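Local coordinates for proteasome accessory factor B/C (PafBC) (PDB 6SJ9), which probably regulates transcription in the bacterial DNA damage response, combining winged helix-turn-helix, Sm-like WYL and ferredoxin-like WCX domains, at residues Q504-Y509 against E519-P524; E537-S542 against S565-A570. All coordinates share one frame; numbering follows the deposited sequence.

Following the chain from its N terminus, strand 503-510 runs out, turns and returns as strand 517-530, and contact 1 closes this hairpin of the second WYL domain. The chain then enters strand 533-540, whose last part and the turn after it meet the loop 565-570 in contact 2, closing a longer excursion through strands 545-550 and 554-560. The two contacts therefore follow in series, neither nested nor crossed. They meet at Asp523, whose backbone N bonds to Tyr539 O and whose side chain borders contact 2. Together they tie the centre of the five-stranded sheet to the loop leading towards strand 586-592 of the WCX domain.

Contact 1 (Q504-Y509 against E519-P524); sequences QLRLRY and ERDVDP
Glu519 is shared by two arginines of the opposite strand, Arg506 and Arg508, one for each of its carboxylate oxygens. Arg508 runs alongside it, pointing the same way, and its NE meets OE2 of Glu519 at 3.0 Å in a nearly straight bond (165°). Glu519 OE2 lies in the guanidinium plane, while the N-H comes from above the carboxylate, 36° out of its plane, and Arg508 NH2 adds a weak second bond to OE2. Arg506 instead crosses Glu519 at about a right angle, with CG of Glu519 over one guanidinium face. Its NH2 reaches Glu519 OE1 at 2.8 Å, a weak bond by its angle. The chain bend at chi2 (65°) brings Arg506 CD close to Asp521, and NH1 makes a weak salt bridge to Asp521 OD1 at 3.4 Å.

Underneath, the strands pair antiparallel. In the hydrogen-bonded pairs, Val522 N meets Leu505 O at 2.8 Å and Leu507 N meets Arg520 O at 2.7 Å, each with a return bond. Arg506-Asp521 and Arg508-Glu519 are the non-hydrogen-bonded pairs, and their four side chains share one face.

On the other face Leu505 CB lies 4.1 Å from Val522 CG2, and Leu505 CD1 lies 3.9 Å from Pro524 CG. Leu507 CD2 lies beside Arg520, whose charge is paired with Glu583. Ala498 of helix 489-501 packs on Leu505 and Pro524. At one end Gln504 NE2 gives an in-plane N-H to the syn side of Asp523 OD1 at 2.9 Å, while Gln504 OE1 takes Asn560 ND2 and Asp523 OD2 takes Ser565 OG.

In this hairpin of the Sm-like WYL fold, backbone bonds set the pairing, a mainly apolar face meets the helix, and opposite charges facing each other across the two strands probably offset one another.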
loop_
_atom_site.group_PDB
_atom_site.type_symbol
_atom_site.label_atom_id
_atom_site.label_comp_id
_atom_site.label_asym_id
_atom_site.label_seq_id
_atom_site.Cartn_x
_atom_site.Cartn_y
_atom_site.Cartn_z
ATOM N N GLN A 504 -4.248 -28.446 -19.621
ATOM C CA GLN A 504 -3.120 -28.361 -18.710
ATOM C C GLN A 504 -1.810 -28.161 -19.486
ATOM O O GLN A 504 -1.657 -28.599 -20.636
ATOM C CB GLN A 504 -3.057 -29.643 -17.876
ATOM C CG GLN A 504 -2.777 -29.401 -16.466
ATOM C CD GLN A 504 -2.769 -30.659 -15.627
ATOM O OE1 GLN A 504 -1.995 -31.547 -15.867
ATOM N NE2 GLN A 504 -3.642 -30.717 -14.629
ATOM N N LEU A 505 -0.844 -27.506 -18.842
ATOM C CA LEU A 505 0.454 -27.246 -19.456
ATOM C C LEU A 505 1.564 -27.822 -18.595
ATOM O O LEU A 505 1.532 -27.737 -17.371
ATOM C CB LEU A 505 0.700 -25.730 -19.651
ATOM C CG LEU A 505 -0.224 -25.044 -20.680
ATOM C CD1 LEU A 505 -0.052 -23.536 -20.699
ATOM C CD2 LEU A 505 0.183 -25.538 -22.095
ATOM N N ARG A 506 2.551 -28.371 -19.256
ATOM C CA ARG A 506 3.836 -28.649 -18.645
ATOM C C ARG A 506 4.701 -27.403 -18.792
ATOM O O ARG A 506 5.028 -27.019 -19.909
ATOM C CB ARG A 506 4.543 -29.799 -19.349
ATOM C CG ARG A 506 5.844 -30.262 -18.665
ATOM C CD ARG A 506 5.566 -30.846 -17.308
ATOM N NE ARG A 506 6.709 -31.595 -16.762
ATOM C CZ ARG A 506 6.748 -32.059 -15.522
ATOM N NH1 ARG A 506 5.704 -31.858 -14.724
ATOM N NH2 ARG A 506 7.825 -32.720 -15.093
ATOM N N LEU A 507 5.100 -26.821 -17.667
ATOM C CA LEU A 507 5.850 -25.576 -17.619
ATOM C C LEU A 507 7.265 -25.856 -17.126
ATOM O O LEU A 507 7.465 -26.558 -16.116
ATOM C CB LEU A 507 5.161 -24.568 -16.694
ATOM C CG LEU A 507 6.045 -23.423 -16.232
ATOM C CD1 LEU A 507 6.404 -22.477 -17.424
ATOM C CD2 LEU A 507 5.286 -22.707 -15.078
ATOM N N ARG A 508 8.233 -25.332 -17.845
ATOM C CA ARG A 508 9.624 -25.253 -17.408
ATOM C C ARG A 508 9.924 -23.789 -17.124
ATOM O O ARG A 508 9.835 -22.955 -18.019
ATOM C CB ARG A 508 10.568 -25.821 -18.453
ATOM C CG ARG A 508 10.520 -27.375 -18.440
ATOM C CD ARG A 508 11.410 -27.844 -19.540
ATOM N NE ARG A 508 11.275 -29.250 -19.775
ATOM C CZ ARG A 508 11.685 -29.810 -20.906
ATOM N NH1 ARG A 508 12.223 -29.033 -21.851
ATOM N NH2 ARG A 508 11.564 -31.124 -21.086
ATOM N N TYR A 509 10.171 -23.461 -15.867
ATOM C CA TYR A 509 10.223 -22.075 -15.426
ATOM C C TYR A 509 11.651 -21.801 -14.979
ATOM O O TYR A 509 12.152 -22.516 -14.124
ATOM C CB TYR A 509 9.237 -21.865 -14.285
ATOM C CG TYR A 509 8.974 -20.427 -13.919
ATOM C CD1 TYR A 509 8.403 -19.560 -14.834
ATOM C CD2 TYR A 509 9.236 -19.950 -12.631
ATOM C CE1 TYR A 509 8.116 -18.224 -14.526
ATOM C CE2 TYR A 509 8.977 -18.582 -12.312
ATOM C CZ TYR A 509 8.413 -17.737 -13.272
ATOM O OH TYR A 509 8.084 -16.412 -12.986
ATOM N N GLU A 519 10.329 -27.731 -13.194
ATOM C CA GLU A 519 9.414 -28.365 -14.125
ATOM C C GLU A 519 8.142 -28.724 -13.376
ATOM O O GLU A 519 8.207 -29.346 -12.312
ATOM C CB GLU A 519 10.065 -29.614 -14.749
ATOM C CG GLU A 519 9.437 -30.060 -16.075
ATOM C CD GLU A 519 10.032 -31.377 -16.700
ATOM O OE1 GLU A 519 10.420 -32.346 -15.959
ATOM O OE2 GLU A 519 10.150 -31.396 -17.956
ATOM N N ARG A 520 6.991 -28.355 -13.936
ATOM C CA ARG A 520 5.756 -28.540 -13.207
ATOM C C ARG A 520 4.572 -28.487 -14.154
ATOM O O ARG A 520 4.611 -27.786 -15.167
ATOM C CB ARG A 520 5.579 -27.460 -12.152
ATOM C CG ARG A 520 5.758 -26.077 -12.793
ATOM C CD ARG A 520 5.621 -25.073 -11.709
ATOM N NE ARG A 520 6.865 -24.551 -11.290
ATOM C CZ ARG A 520 7.033 -23.811 -10.197
ATOM N NH1 ARG A 520 8.222 -23.314 -9.979
ATOM N NH2 ARG A 520 6.052 -23.576 -9.333
ATOM N N ASP A 521 3.519 -29.224 -13.786
ATOM C CA ASP A 521 2.221 -29.187 -14.453
ATOM C C ASP A 521 1.398 -28.060 -13.857
ATOM O O ASP A 521 1.327 -27.940 -12.633
ATOM C CB ASP A 521 1.477 -30.525 -14.263
ATOM C CG ASP A 521 2.153 -31.676 -15.053
ATOM O OD1 ASP A 521 2.660 -31.463 -16.187
ATOM O OD2 ASP A 521 2.197 -32.763 -14.511
ATOM N N VAL A 522 0.812 -27.214 -14.707
ATOM C CA VAL A 522 -0.024 -26.104 -14.250
ATOM C C VAL A 522 -1.337 -26.048 -15.027
ATOM O O VAL A 522 -1.401 -26.386 -16.213
ATOM C CB VAL A 522 0.701 -24.742 -14.352
ATOM C CG1 VAL A 522 1.999 -24.854 -13.727
ATOM C CG2 VAL A 522 0.916 -24.323 -15.812
ATOM N N ASP A 523 -2.389 -25.595 -14.336
ATOM C CA ASP A 523 -3.658 -25.248 -14.950
ATOM C C ASP A 523 -3.600 -23.756 -15.189
ATOM O O ASP A 523 -3.742 -22.981 -14.235
ATOM C CB ASP A 523 -4.854 -25.590 -14.048
ATOM C CG ASP A 523 -4.929 -27.077 -13.679
ATOM O OD1 ASP A 523 -4.638 -27.960 -14.532
ATOM O OD2 ASP A 523 -5.376 -27.361 -12.544
ATOM N N PRO A 524 -3.379 -23.300 -16.415
ATOM C CA PRO A 524 -3.381 -21.849 -16.678
ATOM C C PRO A 524 -4.763 -21.259 -16.438
ATOM O O PRO A 524 -5.775 -21.815 -16.853
ATOM C CB PRO A 524 -2.978 -21.741 -18.150
ATOM C CG PRO A 524 -3.370 -23.046 -18.732
ATOM C CD PRO A 524 -3.142 -24.093 -17.639
#

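Contact 2 (E537-S542 against S565-A570); sequences EAYCHS and SGSATA
Tyr539 turns one face of its ring to Ser567, whose CB sits 3.7 Å from the ring centroid and 16° off the ring normal, a CH-pi contact. The methylene is displaced toward the rim, with CZ of Tyr539 3.6 Å from Ser567 CB. At the root of the side chain, CB of Tyr539 lies 4.2 Å from CB of Ala568. CG of Tyr539 is anti to the backbone N (chi1 -174°), which puts it beside the carbonyl carbon. Beyond it, CD2 of the ring is near the backbone N of Ala568, while CE1 and CZ lie nearest the Ser567 methylene. An alanine at Tyr539 would keep the CB contact but would probably open a gap under Ser567, leaving its CB without the aromatic face.

Two residues on, His541 supplies the polar half. Its NE2 donates to Ser565 OG at 3.1 Å, with the oxygen in the imidazole plane and an N-H...O angle of 147°. The other ring nitrogen, ND1, bonds to Asp521 O, so the ring is held from both nitrogens; with the Asp523 carboxylate as a neighbour of both His541 and Ser565, this is consistent with a protonated imidazole. Ser565 OG is gripped further by Ser567 OG at 3.0 Å and by Ser567 N at 3.1 Å, the latter making an ST turn.

The contact lies at the protein surface. Strand 533-540 runs between strands 517-530 and 545-550, and Tyr539 also packs on Val546. Loop 565-570, which follows strand 562-563 and precedes strand 586-592 in the chain, packs through Tyr539 and His541 against the end of strand 533-540 and the turn after it.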
loop_
_atom_site.group_PDB
_atom_site.type_symbol
_atom_site.label_atom_id
_atom_site.label_comp_id
_atom_site.label_asym_id
_atom_site.label_seq_id
_atom_site.Cartn_x
_atom_site.Cartn_y
_atom_site.Cartn_z
ATOM N N GLU A 537 -1.422 -16.253 -14.142
ATOM C CA GLU A 537 -1.881 -16.949 -12.959
ATOM C C GLU A 537 -2.222 -18.399 -13.330
ATOM O O GLU A 537 -2.836 -18.663 -14.379
ATOM C CB GLU A 537 -3.130 -16.259 -12.414
ATOM C CG GLU A 537 -3.639 -16.891 -11.175
ATOM C CD GLU A 537 -5.087 -16.424 -10.872
ATOM O OE1 GLU A 537 -5.331 -15.972 -9.732
ATOM O OE2 GLU A 537 -5.973 -16.478 -11.781
ATOM N N ALA A 538 -1.768 -19.338 -12.510
ATOM C CA ALA A 538 -1.951 -20.747 -12.821
ATOM C C ALA A 538 -2.001 -21.549 -11.526
ATOM O O ALA A 538 -1.314 -21.237 -10.553
ATOM C CB ALA A 538 -0.811 -21.259 -13.699
ATOM N N TYR A 539 -2.804 -22.601 -11.527
ATOM C CA TYR A 539 -2.761 -23.547 -10.419
ATOM C C TYR A 539 -1.554 -24.452 -10.647
ATOM O O TYR A 539 -1.486 -25.142 -11.663
ATOM C CB TYR A 539 -4.076 -24.356 -10.301
ATOM C CG TYR A 539 -4.028 -25.225 -9.033
ATOM C CD1 TYR A 539 -3.486 -26.494 -9.060
ATOM C CD2 TYR A 539 -4.474 -24.734 -7.804
ATOM C CE1 TYR A 539 -3.401 -27.288 -7.896
ATOM C CE2 TYR A 539 -4.405 -25.518 -6.634
ATOM C CZ TYR A 539 -3.863 -26.798 -6.696
ATOM O OH TYR A 539 -3.776 -27.576 -5.569
ATOM N N CYS A 540 -0.582 -24.409 -9.740
ATOM C CA CYS A 540 0.642 -25.173 -9.884
ATOM C C CYS A 540 0.499 -26.503 -9.152
ATOM O O CYS A 540 0.222 -26.520 -7.951
ATOM C CB CYS A 540 1.842 -24.403 -9.357
ATOM S SG CYS A 540 3.371 -25.440 -9.343
ATOM N N HIS A 541 0.578 -27.621 -9.885
ATOM C CA HIS A 541 0.463 -28.907 -9.208
ATOM C C HIS A 541 1.693 -29.258 -8.392
ATOM O O HIS A 541 1.596 -30.136 -7.552
ATOM C CB HIS A 541 0.111 -30.037 -10.193
ATOM C CG HIS A 541 -1.280 -29.892 -10.680
ATOM N ND1 HIS A 541 -1.592 -29.173 -11.816
ATOM C CD2 HIS A 541 -2.455 -30.160 -10.065
ATOM C CE1 HIS A 541 -2.907 -29.111 -11.942
ATOM N NE2 HIS A 541 -3.452 -29.692 -10.884
ATOM N N SER A 542 2.846 -28.622 -8.617
ATOM C CA SER A 542 3.962 -28.848 -7.697
ATOM C C SER A 542 3.819 -28.123 -6.364
ATOM O O SER A 542 4.245 -28.662 -5.353
ATOM C CB SER A 542 5.283 -28.470 -8.349
ATOM O OG SER A 542 5.488 -29.368 -9.419
ATOM N N SER A 565 -7.300 -29.344 -14.195
ATOM C CA SER A 565 -7.820 -30.167 -13.107
ATOM C C SER A 565 -8.973 -29.478 -12.400
ATOM O O SER A 565 -9.787 -30.142 -11.757
ATOM C CB SER A 565 -6.711 -30.471 -12.106
ATOM O OG SER A 565 -6.503 -29.269 -11.370
ATOM N N GLY A 566 -9.028 -28.153 -12.442
ATOM C CA GLY A 566 -10.049 -27.501 -11.654
ATOM C C GLY A 566 -9.787 -27.490 -10.162
ATOM O O GLY A 566 -10.735 -27.421 -9.375
ATOM N N SER A 567 -8.528 -27.643 -9.742
ATOM C CA SER A 567 -8.218 -27.551 -8.321
ATOM C C SER A 567 -8.224 -26.122 -7.814
ATOM O O SER A 567 -8.240 -25.922 -6.595
ATOM C CB SER A 567 -6.882 -28.198 -8.014
ATOM O OG SER A 567 -6.938 -29.522 -8.456
ATOM N N ALA A 568 -8.178 -25.131 -8.706
ATOM C CA ALA A 568 -8.191 -23.752 -8.236
ATOM C C ALA A 568 -9.527 -23.421 -7.563
ATOM O O ALA A 568 -9.555 -22.799 -6.496
ATOM C CB ALA A 568 -7.890 -22.812 -9.406
ATOM N N THR A 569 -10.645 -23.851 -8.159
ATOM C CA THR A 569 -11.964 -23.655 -7.565
ATOM C C THR A 569 -12.198 -24.552 -6.350
ATOM O O THR A 569 -13.166 -24.328 -5.616
ATOM C CB THR A 569 -13.065 -23.864 -8.611
ATOM O OG1 THR A 569 -13.007 -25.203 -9.119
ATOM C CG2 THR A 569 -12.913 -22.873 -9.754
ATOM N N ALA A 570 -11.355 -25.562 -6.138
ATOM C CA ALA A 570 -11.426 -26.463 -4.994
ATOM C C ALA A 570 -10.457 -25.989 -3.916
ATOM O O ALA A 570 -9.474 -25.301 -4.203
ATOM C CB ALA A 570 -11.101 -27.904 -5.403
#